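Local coordinates for protein chorismate mutase (Burkholderia thailandensis, PDB 6CNZ) that probably catalyses the rearrangement of chorismate to prephenate, a step on the route to phenylalanine and tyrosine, at residues A35-I40 against G102-L107; F76-A81 against A166-C171; T15-L20 against A127-L132; L30-A35 against N88-T93; D57-A62 against Y71-F76. One frame throughout, in Å; residues are numbered along the deposited sequence.

Contact 1: A35-I40 against G102-L107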
# COMPACT_ATOMS: atom_id res chain seq x y z
N ALA A 35 -5.34 13.27 8.07
CA ALA A 35 -6.54 13.85 8.66
C ALA A 35 -6.49 13.79 10.17
O ALA A 35 -6.78 14.78 10.86
CB ALA A 35 -7.79 13.12 8.15
N HIS A 36 -6.12 12.62 10.71
CA HIS A 36 -6.03 12.43 12.16
C HIS A 36 -5.06 13.45 12.78
O HIS A 36 -5.38 14.11 13.78
CB HIS A 36 -5.60 10.98 12.42
CG HIS A 36 -5.68 10.54 13.85
ND1 HIS A 36 -5.41 9.24 14.24
CD2 HIS A 36 -5.99 11.21 14.99
CE1 HIS A 36 -5.53 9.13 15.55
NE2 HIS A 36 -5.88 10.31 16.03
N TRP A 37 -3.88 13.62 12.19
CA TRP A 37 -2.94 14.62 12.70
C TRP A 37 -3.53 16.03 12.64
O TRP A 37 -3.42 16.81 13.60
CB TRP A 37 -1.63 14.55 11.93
CG TRP A 37 -0.57 15.41 12.50
CD1 TRP A 37 0.34 15.06 13.46
CD2 TRP A 37 -0.30 16.78 12.16
NE1 TRP A 37 1.17 16.12 13.73
CE2 TRP A 37 0.80 17.19 12.95
CE3 TRP A 37 -0.87 17.69 11.27
CZ2 TRP A 37 1.33 18.48 12.88
CZ3 TRP A 37 -0.33 18.99 11.20
CH2 TRP A 37 0.75 19.36 12.00
N LYS A 38 -4.18 16.38 11.52
CA LYS A 38 -4.77 17.72 11.37
C LYS A 38 -5.95 17.93 12.31
O LYS A 38 -6.16 19.06 12.79
CB LYS A 38 -5.20 17.93 9.92
CG LYS A 38 -4.00 18.06 8.96
CD LYS A 38 -4.46 18.31 7.53
CE LYS A 38 -3.32 18.85 6.64
NZ LYS A 38 -3.57 18.52 5.20
N TRP A 39 -6.71 16.87 12.61
CA TRP A 39 -7.82 16.95 13.55
C TRP A 39 -7.34 17.31 14.96
O TRP A 39 -7.98 18.10 15.67
CB TRP A 39 -8.57 15.62 13.58
CG TRP A 39 -9.72 15.56 14.56
CD1 TRP A 39 -9.70 15.06 15.83
CD2 TRP A 39 -11.06 16.03 14.34
NE1 TRP A 39 -10.94 15.16 16.41
CE2 TRP A 39 -11.80 15.76 15.51
CE3 TRP A 39 -11.72 16.61 13.25
CZ2 TRP A 39 -13.16 16.08 15.64
CZ3 TRP A 39 -13.09 16.93 13.37
CH2 TRP A 39 -13.78 16.66 14.56
N ILE A 40 -6.22 16.73 15.37
CA ILE A 40 -5.67 17.06 16.69
C ILE A 40 -5.05 18.45 16.68
O ILE A 40 -5.25 19.25 17.61
CB ILE A 40 -4.65 15.98 17.12
CG1 ILE A 40 -5.38 14.66 17.35
CG2 ILE A 40 -3.84 16.43 18.40
CD1 ILE A 40 -4.46 13.52 17.74
N GLY A 102 -6.71 7.12 20.33
CA GLY A 102 -5.30 6.92 20.09
C GLY A 102 -4.63 8.12 19.47
O GLY A 102 -5.27 8.97 18.86
N PRO A 103 -3.31 8.21 19.62
CA PRO A 103 -2.59 9.40 19.14
C PRO A 103 -2.37 9.36 17.64
O PRO A 103 -2.31 8.29 17.02
CB PRO A 103 -1.26 9.33 19.89
CG PRO A 103 -1.05 7.84 20.14
CD PRO A 103 -2.43 7.24 20.30
N ALA A 104 -2.23 10.55 17.05
CA ALA A 104 -2.02 10.58 15.61
C ALA A 104 -0.56 10.29 15.28
O ALA A 104 0.34 10.77 15.97
CB ALA A 104 -2.42 11.94 15.04
N PRO A 105 -0.28 9.51 14.24
CA PRO A 105 1.10 9.38 13.77
C PRO A 105 1.68 10.74 13.40
O PRO A 105 0.99 11.59 12.82
CB PRO A 105 0.99 8.46 12.54
CG PRO A 105 -0.38 7.83 12.62
CD PRO A 105 -1.25 8.75 13.42
N ASP A 106 2.94 10.95 13.74
CA ASP A 106 3.58 12.22 13.45
C ASP A 106 3.60 12.50 11.95
O ASP A 106 4.13 11.71 11.16
CB ASP A 106 5.00 12.23 14.00
CG ASP A 106 5.70 13.56 13.76
OD1 ASP A 106 5.25 14.57 14.34
OD2 ASP A 106 6.67 13.60 12.98
N LEU A 107 3.05 13.66 11.55
CA LEU A 107 2.98 13.98 10.14
C LEU A 107 4.37 14.10 9.52
O LEU A 107 4.62 13.57 8.43
CB LEU A 107 2.18 15.26 9.94
CG LEU A 107 1.96 15.68 8.49
CD1 LEU A 107 1.15 14.60 7.76
CD2 LEU A 107 1.25 17.02 8.42
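His36 and Trp37 both hold CG anti to the backbone N (chi1 -170° and -172°), which sets each CG on the side of residues 102-107, where the rings meet them. The methyl CB of Ala104 sits over one face of the His36 ring, offset toward the rim. Ala104 CB lies 3.8 Å from the His36 ring centroid, a CH-pi contact. At the edge of the same ring, near its plane, is a loop carbonyl. His36 NE2 gives a weak hydrogen bond to Gly102 O, 3.2 Å long and bent to 122° at the hydrogen. Ala104 CB also presses on the helix backbone, 3.6 Å from Trp37 CA. Ile40 CD1 reaches Ala104 CB at 3.7 Å. Trp37 serves the other end of the loop segment. Leu107 CB stands over the five-membered ring of Trp37, 3.7 Å from its centroid. Leu107 CD2 meets the six-membered ring, 3.6 Å from Trp37 CE3. The two side chains cross at about a right angle. Just before Leu107, Asp106 turns OD2 to the backbone N of Thr109. Pro103 of the second subunit packs on Asp106, which places this loop near the dimer interface. Asp106 is the N-cap of helix 107-129, and Leu107, its first residue, docks on helix 31-41 of the all-helical chorismate mutase type II fold.

Contact 2: F76-A81 against A166-C171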
# COMPACT_ATOMS: atom_id res chain seq x y z
N PHE A 76 -1.52 14.47 -10.50
CA PHE A 76 -1.29 14.77 -9.09
C PHE A 76 -2.27 15.81 -8.57
O PHE A 76 -2.62 15.77 -7.38
CB PHE A 76 0.17 15.16 -8.85
CG PHE A 76 1.06 13.97 -8.57
CD1 PHE A 76 1.57 13.20 -9.61
CD2 PHE A 76 1.35 13.58 -7.27
CE1 PHE A 76 2.38 12.09 -9.36
CE2 PHE A 76 2.15 12.46 -7.01
CZ PHE A 76 2.67 11.72 -8.07
N ASP A 77 -2.78 16.70 -9.43
CA ASP A 77 -3.98 17.46 -9.06
C ASP A 77 -5.06 16.54 -8.52
O ASP A 77 -5.67 16.83 -7.48
CB ASP A 77 -4.53 18.24 -10.26
CG ASP A 77 -3.79 19.55 -10.51
OD1 ASP A 77 -3.12 20.06 -9.58
OD2 ASP A 77 -3.88 20.06 -11.65
N ASP A 78 -5.29 15.41 -9.21
CA ASP A 78 -6.31 14.45 -8.79
C ASP A 78 -5.93 13.73 -7.49
O ASP A 78 -6.82 13.38 -6.71
CB ASP A 78 -6.56 13.42 -9.90
CG ASP A 78 -7.31 14.02 -11.09
OD1 ASP A 78 -8.00 15.04 -10.92
OD2 ASP A 78 -7.22 13.44 -12.19
N GLN A 79 -4.64 13.45 -7.27
CA GLN A 79 -4.23 12.82 -6.00
C GLN A 79 -4.53 13.73 -4.83
O GLN A 79 -5.06 13.29 -3.80
CB GLN A 79 -2.74 12.46 -6.00
CG GLN A 79 -2.28 11.54 -7.16
CD GLN A 79 -3.27 10.43 -7.47
OE1 GLN A 79 -3.43 9.49 -6.69
NE2 GLN A 79 -3.93 10.53 -8.63
N ILE A 80 -4.19 15.01 -4.97
CA ILE A 80 -4.49 16.03 -3.96
C ILE A 80 -6.00 16.15 -3.74
O ILE A 80 -6.48 16.09 -2.60
CB ILE A 80 -3.86 17.37 -4.39
CG1 ILE A 80 -2.33 17.27 -4.36
CG2 ILE A 80 -4.36 18.55 -3.51
CD1 ILE A 80 -1.62 18.35 -5.18
N ALA A 81 -6.77 16.32 -4.83
CA ALA A 81 -8.23 16.40 -4.70
C ALA A 81 -8.80 15.20 -3.95
O ALA A 81 -9.69 15.35 -3.09
CB ALA A 81 -8.87 16.48 -6.09
N ALA A 166 -9.14 10.05 -7.80
CA ALA A 166 -7.70 10.02 -7.99
C ALA A 166 -7.31 9.46 -9.35
O ALA A 166 -6.22 9.75 -9.85
CB ALA A 166 -7.03 9.18 -6.90
N LEU A 167 -8.16 8.62 -9.94
CA LEU A 167 -7.83 7.98 -11.21
C LEU A 167 -8.67 8.54 -12.36
O LEU A 167 -8.83 7.87 -13.39
CB LEU A 167 -8.00 6.47 -11.08
CG LEU A 167 -7.10 5.90 -9.96
CD1 LEU A 167 -7.48 4.48 -9.56
CD2 LEU A 167 -5.64 5.97 -10.39
N SER A 168 -9.19 9.75 -12.22
CA SER A 168 -10.20 10.24 -13.15
C SER A 168 -9.62 10.91 -14.39
O SER A 168 -10.38 11.23 -15.31
CB SER A 168 -11.17 11.19 -12.43
OG SER A 168 -10.56 12.43 -12.07
N HIS A 169 -8.29 11.10 -14.48
CA HIS A 169 -7.68 11.59 -15.71
C HIS A 169 -6.52 10.72 -16.16
O HIS A 169 -5.59 11.20 -16.82
CB HIS A 169 -7.23 13.04 -15.57
CG HIS A 169 -8.33 13.98 -15.23
ND1 HIS A 169 -8.73 14.22 -13.93
CD2 HIS A 169 -9.15 14.72 -16.02
CE1 HIS A 169 -9.73 15.08 -13.93
NE2 HIS A 169 -10.01 15.40 -15.18
N VAL A 170 -6.57 9.43 -15.84
CA VAL A 170 -5.57 8.50 -16.34
C VAL A 170 -5.77 8.26 -17.83
O VAL A 170 -4.80 8.22 -18.61
CB VAL A 170 -5.60 7.19 -15.53
CG1 VAL A 170 -4.78 6.10 -16.21
CG2 VAL A 170 -5.06 7.44 -14.12
N CYS A 171 -7.02 8.09 -18.25
CA CYS A 171 -7.34 7.88 -19.66
C CYS A 171 -7.88 9.18 -20.24
O CYS A 171 -8.60 9.92 -19.57
CB CYS A 171 -8.38 6.78 -19.87
SG CYS A 171 -7.99 5.17 -19.17
O HOH W 1 -6.36 10.97 -12.57
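Asp78 directs CB at the end of helix 157-166, where it lies 3.7 Å from Ala166 O. CG stands anti to the carbonyl carbon, beside the backbone N (chi1 -71°), on the side of His169. OD2 takes two bonds. His169 ND1 donates to it, with OD2 at the ring edge near the ring plane. Carboxylate and ring planes are 21° apart. The modelled length of 2.4 Å from His169 ND1 to Asp78 OD2 is very short and doubtful as a value. A water also donates to Asp78 OD2, at 2.6 Å. The same water donates to Ala166 O (3.0 Å) and accepts from His169 N (2.7 Å). It therefore ties the carboxylate to the backbone of the turn. Gln79, bent at chi2, gives a second bond to the same carbonyl, NE2 to Ala166 O at 2.7 Å. Its NE2 is also bonded to Phe75 O. Leu167 leaves helical geometry, and a type I beta turn runs from Leu167 to Val170. Cys171 then forms the disulfide with Cys138. The turn after helix 157-166 is held to the long helix 69-96 by a His-carboxylate hydrogen bond and a water bridge.

Contact 3: T15-L20 against A127-L132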
# COMPACT_ATOMS: atom_id res chain seq x y z
N THR A 15 -0.81 -5.03 -16.41
CA THR A 15 -0.18 -4.87 -15.11
C THR A 15 0.18 -3.41 -14.85
O THR A 15 0.19 -2.98 -13.69
CB THR A 15 1.05 -5.75 -15.00
OG1 THR A 15 2.02 -5.33 -15.95
CG2 THR A 15 0.68 -7.21 -15.26
N ALA A 16 0.44 -2.63 -15.90
CA ALA A 16 0.77 -1.22 -15.70
C ALA A 16 -0.37 -0.52 -14.97
O ALA A 16 -0.15 0.17 -13.96
CB ALA A 16 1.06 -0.54 -17.03
N LEU A 17 -1.60 -0.70 -15.46
CA LEU A 17 -2.77 -0.13 -14.80
C LEU A 17 -2.93 -0.69 -13.39
O LEU A 17 -3.23 0.06 -12.46
CB LEU A 17 -4.02 -0.41 -15.62
CG LEU A 17 -4.20 0.35 -16.92
CD1 LEU A 17 -5.45 -0.17 -17.63
CD2 LEU A 17 -4.32 1.82 -16.62
N THR A 18 -2.78 -2.00 -13.23
CA THR A 18 -2.97 -2.63 -11.93
C THR A 18 -2.02 -2.06 -10.89
O THR A 18 -2.41 -1.80 -9.74
CB THR A 18 -2.75 -4.14 -12.06
OG1 THR A 18 -3.52 -4.64 -13.16
CG2 THR A 18 -3.18 -4.86 -10.79
N ASN A 19 -0.75 -1.86 -11.27
CA ASN A 19 0.22 -1.28 -10.35
C ASN A 19 -0.12 0.16 -10.02
O ASN A 19 0.00 0.60 -8.87
CB ASN A 19 1.62 -1.39 -10.94
CG ASN A 19 2.30 -2.70 -10.59
OD1 ASN A 19 1.94 -3.34 -9.60
ND2 ASN A 19 3.29 -3.09 -11.37
N LEU A 20 -0.60 0.91 -11.02
CA LEU A 20 -1.01 2.30 -10.81
C LEU A 20 -2.15 2.39 -9.80
O LEU A 20 -2.11 3.22 -8.88
CB LEU A 20 -1.42 2.93 -12.15
CG LEU A 20 -1.69 4.44 -12.11
CD1 LEU A 20 -0.41 5.17 -11.69
CD2 LEU A 20 -2.18 4.95 -13.45
N ALA A 127 4.32 6.58 -15.96
CA ALA A 127 5.10 6.44 -17.19
C ALA A 127 4.79 5.14 -17.91
O ALA A 127 4.78 5.10 -19.14
CB ALA A 127 6.60 6.50 -16.87
N ARG A 128 4.54 4.06 -17.16
CA ARG A 128 4.22 2.81 -17.84
C ARG A 128 2.80 2.80 -18.37
O ARG A 128 2.49 2.02 -19.28
CB ARG A 128 4.42 1.61 -16.91
CG ARG A 128 5.89 1.30 -16.64
CD ARG A 128 6.02 0.26 -15.55
NE ARG A 128 7.39 0.17 -15.05
CZ ARG A 128 7.77 -0.66 -14.08
NH1 ARG A 128 6.87 -1.46 -13.52
NH2 ARG A 128 9.03 -0.68 -13.68
N VAL A 129 1.92 3.63 -17.81
CA VAL A 129 0.55 3.70 -18.29
C VAL A 129 0.40 4.66 -19.47
O VAL A 129 -0.52 4.51 -20.27
CB VAL A 129 -0.37 4.07 -17.11
CG1 VAL A 129 -1.76 4.46 -17.56
CG2 VAL A 129 -0.44 2.88 -16.15
N ALA A 130 1.34 5.59 -19.62
CA ALA A 130 1.25 6.62 -20.66
C ALA A 130 0.93 6.09 -22.05
O ALA A 130 0.01 6.64 -22.69
CB ALA A 130 2.56 7.43 -20.65
N PRO A 131 1.58 5.04 -22.58
CA PRO A 131 1.27 4.61 -23.96
C PRO A 131 -0.19 4.20 -24.17
O PRO A 131 -0.61 4.07 -25.32
CB PRO A 131 2.20 3.41 -24.18
CG PRO A 131 3.25 3.51 -23.11
CD PRO A 131 2.55 4.13 -21.94
N LEU A 132 -0.95 3.98 -23.10
CA LEU A 132 -2.35 3.57 -23.16
C LEU A 132 -3.30 4.75 -23.05
O LEU A 132 -4.52 4.57 -23.17
CB LEU A 132 -2.66 2.59 -22.02
CG LEU A 132 -2.30 1.10 -22.15
CD1 LEU A 132 -0.92 0.87 -22.77
CD2 LEU A 132 -2.36 0.46 -20.78
O HOH W 2 3.87 -1.40 -13.68
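The start of helix 15-29 meets the C-terminal part of helix 107-129 and the chain after it, with Ala16 CA and Val129 CA 5.6 Å apart. Val129 is the central side chain. Its CG1 stands anti to the backbone N (chi1 167°). Its two methyls share Leu17 and Leu20, and CG2 also reaches Ala16. Val129 CG2 bears on the backbone of the opposite helix, 3.5 Å from Ala16 O. Val129 CG2 also touches Leu20 CD2 at 3.8 Å. Val129 CG1 meets Leu17 CD2, likewise at 3.8 Å. Leu17 and Leu20 each cross Val129 at about a right angle. Ala16 CB lies beside this group, 3.8 Å from Val129 CG2, and also touches Arg128 O. In this all-helical fold the contact joins the N-terminal helix to the far end of helix 107-129. Val170, from the C-terminal tail, packs on both Leu20 and Val129. Leu132 adds a looser touch, with CD2 4.3 Å from Leu17 CG. On the polar flank the two segments meet through a water. It accepts from Asn19 ND2 (2.9 Å) and from Arg128 NH1 (3.0 Å), lying in plane at the edge of the guanidinium. Arg128 is extended from CG to NE. Its guanidinium is held mainly by the second subunit, NH2 by Thr151 OG1 and NH1 by Asn148 O of that chain. Asn19 also packs on Thr18 of the second subunit.

Contact 4: L30-A35 against N88-T93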
# COMPACT_ATOMS: atom_id res chain seq x y z
N LEU A 30 -2.99 6.94 3.19
CA LEU A 30 -2.27 7.80 4.12
C LEU A 30 -3.03 9.10 4.41
O LEU A 30 -2.59 9.88 5.25
CB LEU A 30 -0.88 8.10 3.57
CG LEU A 30 0.09 6.91 3.47
CD1 LEU A 30 1.26 7.23 2.54
CD2 LEU A 30 0.63 6.55 4.85
N ALA A 31 -4.18 9.33 3.76
CA ALA A 31 -4.98 10.51 4.08
C ALA A 31 -5.63 10.39 5.46
O ALA A 31 -5.88 11.41 6.11
CB ALA A 31 -6.04 10.75 2.99
N GLU A 32 -5.91 9.17 5.91
CA GLU A 32 -6.45 9.01 7.26
C GLU A 32 -5.47 9.52 8.32
O GLU A 32 -5.88 10.35 9.14
CB GLU A 32 -6.85 7.53 7.49
CG GLU A 32 -7.72 7.28 8.76
CD GLU A 32 -6.96 7.36 10.09
OE1 GLU A 32 -5.72 7.16 10.12
OE2 GLU A 32 -7.60 7.62 11.12
N PRO A 33 -4.20 9.08 8.36
CA PRO A 33 -3.30 9.66 9.37
C PRO A 33 -3.00 11.14 9.15
O PRO A 33 -2.75 11.86 10.12
CB PRO A 33 -2.04 8.79 9.28
CG PRO A 33 -2.10 8.10 7.98
CD PRO A 33 -3.59 7.89 7.73
N VAL A 34 -3.01 11.63 7.91
CA VAL A 34 -2.94 13.08 7.70
C VAL A 34 -4.13 13.75 8.37
O VAL A 34 -3.97 14.70 9.16
CB VAL A 34 -2.89 13.42 6.19
CG1 VAL A 34 -2.93 14.93 6.00
CG2 VAL A 34 -1.65 12.84 5.52
N ALA A 35 -5.34 13.27 8.07
CA ALA A 35 -6.54 13.85 8.66
C ALA A 35 -6.49 13.79 10.17
O ALA A 35 -6.78 14.78 10.86
CB ALA A 35 -7.79 13.12 8.15
N ASN A 88 -11.80 15.50 4.31
CA ASN A 88 -13.02 16.19 4.68
C ASN A 88 -14.11 15.22 5.11
O ASN A 88 -14.85 15.49 6.07
CB ASN A 88 -13.50 17.07 3.53
CG ASN A 88 -12.87 18.45 3.59
OD1 ASN A 88 -13.10 19.18 4.55
ND2 ASN A 88 -12.04 18.78 2.60
N ALA A 89 -14.22 14.08 4.43
CA ALA A 89 -15.19 13.06 4.84
C ALA A 89 -14.88 12.54 6.25
O ALA A 89 -15.80 12.34 7.06
CB ALA A 89 -15.21 11.92 3.82
N LEU A 90 -13.60 12.34 6.57
CA LEU A 90 -13.23 11.90 7.92
C LEU A 90 -13.57 12.98 8.96
O LEU A 90 -14.14 12.68 10.01
CB LEU A 90 -11.74 11.54 7.98
CG LEU A 90 -11.32 10.30 7.16
CD1 LEU A 90 -9.79 10.23 6.92
CD2 LEU A 90 -11.81 9.04 7.82
N PHE A 91 -13.24 14.25 8.67
CA PHE A 91 -13.63 15.35 9.55
C PHE A 91 -15.13 15.35 9.80
O PHE A 91 -15.58 15.52 10.94
CB PHE A 91 -13.20 16.70 8.97
CG PHE A 91 -11.78 17.12 9.33
CD1 PHE A 91 -10.77 16.18 9.53
CD2 PHE A 91 -11.46 18.47 9.48
CE1 PHE A 91 -9.48 16.57 9.85
CE2 PHE A 91 -10.17 18.88 9.80
CZ PHE A 91 -9.17 17.93 9.99
N ALA A 92 -15.93 15.21 8.73
CA ALA A 92 -17.38 15.19 8.89
C ALA A 92 -17.82 14.04 9.81
O ALA A 92 -18.69 14.22 10.66
CB ALA A 92 -18.06 15.07 7.51
N THR A 93 -17.18 12.88 9.67
CA THR A 93 -17.48 11.74 10.54
C THR A 93 -17.08 12.02 11.98
O THR A 93 -17.84 11.75 12.92
CB THR A 93 -16.74 10.50 10.01
OG1 THR A 93 -17.18 10.21 8.69
CG2 THR A 93 -16.97 9.27 10.91
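Leu90 lays its CD1 methyl on helix 31-41, touching Glu32 and Ala35 together. This is helix-to-helix packing inside the all-helical fold. Over the segments 31-35 and 88-93 the axes approach to 9.7 Å and cross at -53°, an angle common in ridges-into-grooves packing. Leu90 CG stands anti to the carbonyl carbon, beside the backbone N (chi1 -67°), and chi2 of 163° then sets CD1. This methyl meets backbone and side chain alike. Leu90 CD1 is 3.6 Å from Glu32 CA. Leu90 CD1 is 3.7 Å from Ala35 CB, whose small size lets the methyl come near the helix. The Glu32 and Leu90 side chains cross at about a right angle, with Glu32 CB and CG both 4.0 Å from Leu90 CD1. Trp94, a turn after Leu90, packs on both Glu32 and Ala35 and extends the contact along helix 69-96. Phe91 meets Ala35 with the CE1 edge of its ring. The ring also packs edge-to-face with Trp39, and Ile45 touches it. Phe91 CE1 is 4.2 Å from Ala35 CB. Ala35 O, which already accepts the helical bond from Trp39 N, lies in plane at the Phe91 ring edge, 3.4 Å from CE1.

Contact 5: D57-A62 against Y71-F76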
# COMPACT_ATOMS: atom_id res chain seq x y z
N ASP A 57 7.38 20.06 -8.10
CA ASP A 57 8.29 18.92 -8.09
C ASP A 57 7.82 17.82 -9.05
O ASP A 57 8.64 17.19 -9.72
CB ASP A 57 8.41 18.37 -6.66
CG ASP A 57 9.53 17.36 -6.52
OD1 ASP A 57 10.68 17.70 -6.89
OD2 ASP A 57 9.28 16.25 -6.02
N VAL A 58 6.51 17.57 -9.11
CA VAL A 58 6.00 16.53 -10.00
C VAL A 58 6.34 16.86 -11.45
O VAL A 58 6.69 15.97 -12.23
CB VAL A 58 4.48 16.35 -9.80
CG1 VAL A 58 3.84 15.73 -11.05
CG2 VAL A 58 4.22 15.52 -8.55
N GLU A 59 6.23 18.14 -11.82
CA GLU A 59 6.53 18.50 -13.20
C GLU A 59 8.00 18.25 -13.52
O GLU A 59 8.32 17.74 -14.60
CB GLU A 59 6.14 19.95 -13.47
CG GLU A 59 4.64 20.15 -13.71
CD GLU A 59 4.33 21.47 -14.40
OE1 GLU A 59 3.59 22.29 -13.82
OE2 GLU A 59 4.84 21.68 -15.52
N LYS A 60 8.89 18.56 -12.58
CA LYS A 60 10.32 18.35 -12.81
C LYS A 60 10.67 16.86 -12.84
O LYS A 60 11.47 16.42 -13.67
CB LYS A 60 11.14 19.09 -11.75
N ARG A 61 10.07 16.05 -11.96
CA ARG A 61 10.34 14.62 -11.99
C ARG A 61 9.77 13.95 -13.24
O ARG A 61 10.38 13.03 -13.79
CB ARG A 61 9.78 13.94 -10.74
CG ARG A 61 10.55 14.24 -9.48
CD ARG A 61 9.76 13.82 -8.25
NE ARG A 61 10.59 13.88 -7.06
CZ ARG A 61 10.90 12.84 -6.30
NH1 ARG A 61 10.43 11.63 -6.59
NH2 ARG A 61 11.68 13.01 -5.24
N ALA A 62 8.59 14.39 -13.70
CA ALA A 62 8.01 13.82 -14.91
C ALA A 62 8.96 13.96 -16.09
O ALA A 62 9.22 12.99 -16.81
CB ALA A 62 6.67 14.49 -15.22
N TYR A 71 0.45 15.91 -18.12
CA TYR A 71 -0.22 14.67 -17.75
C TYR A 71 0.09 14.29 -16.31
O TYR A 71 -0.81 13.90 -15.55
CB TYR A 71 0.23 13.58 -18.70
CG TYR A 71 -0.38 12.23 -18.51
CD1 TYR A 71 -1.75 12.05 -18.51
CD2 TYR A 71 0.43 11.11 -18.39
CE1 TYR A 71 -2.30 10.80 -18.36
CE2 TYR A 71 -0.10 9.85 -18.25
CZ TYR A 71 -1.48 9.70 -18.24
OH TYR A 71 -2.02 8.44 -18.11
N ALA A 72 1.36 14.39 -15.91
CA ALA A 72 1.71 14.07 -14.53
C ALA A 72 1.12 15.10 -13.57
O ALA A 72 0.61 14.73 -12.51
CB ALA A 72 3.22 14.00 -14.37
N ARG A 73 1.16 16.39 -13.93
CA ARG A 73 0.62 17.42 -13.04
C ARG A 73 -0.86 17.20 -12.80
O ARG A 73 -1.32 17.17 -11.65
CB ARG A 73 0.87 18.81 -13.62
CG ARG A 73 0.36 19.93 -12.71
CD ARG A 73 0.30 21.30 -13.39
NE ARG A 73 -0.01 22.33 -12.40
CZ ARG A 73 0.90 22.97 -11.67
NH1 ARG A 73 2.19 22.72 -11.85
NH2 ARG A 73 0.53 23.88 -10.78
N THR A 74 -1.63 17.03 -13.88
CA THR A 74 -3.05 16.76 -13.74
C THR A 74 -3.31 15.54 -12.87
O THR A 74 -4.17 15.57 -11.98
CB THR A 74 -3.68 16.56 -15.12
OG1 THR A 74 -3.61 17.79 -15.84
CG2 THR A 74 -5.14 16.15 -14.99
N PHE A 75 -2.55 14.46 -13.09
CA PHE A 75 -2.71 13.27 -12.27
C PHE A 75 -2.48 13.58 -10.80
O PHE A 75 -3.18 13.05 -9.93
CB PHE A 75 -1.75 12.17 -12.74
CG PHE A 75 -1.82 10.90 -11.92
CD1 PHE A 75 -2.85 9.99 -12.10
CD2 PHE A 75 -0.83 10.60 -11.00
CE1 PHE A 75 -2.91 8.82 -11.36
CE2 PHE A 75 -0.87 9.43 -10.25
CZ PHE A 75 -1.92 8.53 -10.43
N PHE A 76 -1.52 14.47 -10.50
CA PHE A 76 -1.29 14.77 -9.09
C PHE A 76 -2.27 15.81 -8.57
O PHE A 76 -2.62 15.77 -7.38
CB PHE A 76 0.17 15.16 -8.85
CG PHE A 76 1.06 13.97 -8.57
CD1 PHE A 76 1.57 13.20 -9.61
CD2 PHE A 76 1.35 13.58 -7.27
CE1 PHE A 76 2.38 12.09 -9.36
CE2 PHE A 76 2.15 12.46 -7.01
CZ PHE A 76 2.67 11.72 -8.07
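Glu59 OE1 pairs with Arg73 NH1 in a salt bridge that joins two roughly antiparallel helices. The modelled separation of Glu59 OE1 and Arg73 NH1, 2.5 Å, is very short and doubtful as a value. OE1 comes in at the guanidinium edge, near its plane, while the carboxylate and guanidinium planes stand 88° apart. Arg73 is extended from CG to NE, and its aliphatic part runs past the acid, with CD 3.5 Å from Glu59 OE1. The two helices, 48-64 and 69-96, follow each other in the chain and form a helical hairpin. Over these short segments the axes come within 8.7 Å, and their directions differ by 141°. Small residues face each other near the turn, where Ala62 CB and Ala72 CB are 3.6 Å apart. Val58, one turn before Ala62, comes next. Val58 CG1 stands anti to the backbone N (chi1 157°) and touches Ala72 CB at 3.8 Å. The salt bridge lies on the more exposed flank, while Val58, Ala62, Ala72 and Phe76 are buried. Leu55, one turn before Val58 on helix 48-64, packs on both Arg73 and Phe76. Phe76 presents a ring face to the valine. Val58 CG2 sits over the centre of the Phe76 ring, 3.6 Å from the centroid, a CH-pi contact, and Ala72 O lies in plane at the ring edge.

How the contacts relate
From the N terminus, helix 15-29 opens contact 3, which closes only at residues 127-132. That long loop encloses contacts 1, 4 and 5. Helix 31-41 opens contacts 4 and 1 in turn, sharing Ala35. They cross, closing at 88-93 and 102-107, and touch through Trp39 on Phe91 and Pro105 on Pro33. Contact 5 is the local hairpin of helices 48-64 and 69-96 and lies within both loops. Contact 2 follows along helix 69-96, shares Phe76, crosses contacts 1, 3 and 4, and closes at 166-171. Val170 and Tyr71 link contacts 2, 3 and 5 into one cluster. Contacts 1 and 3 lie on opposite sides of the chain's centre, and both reach the second subunit.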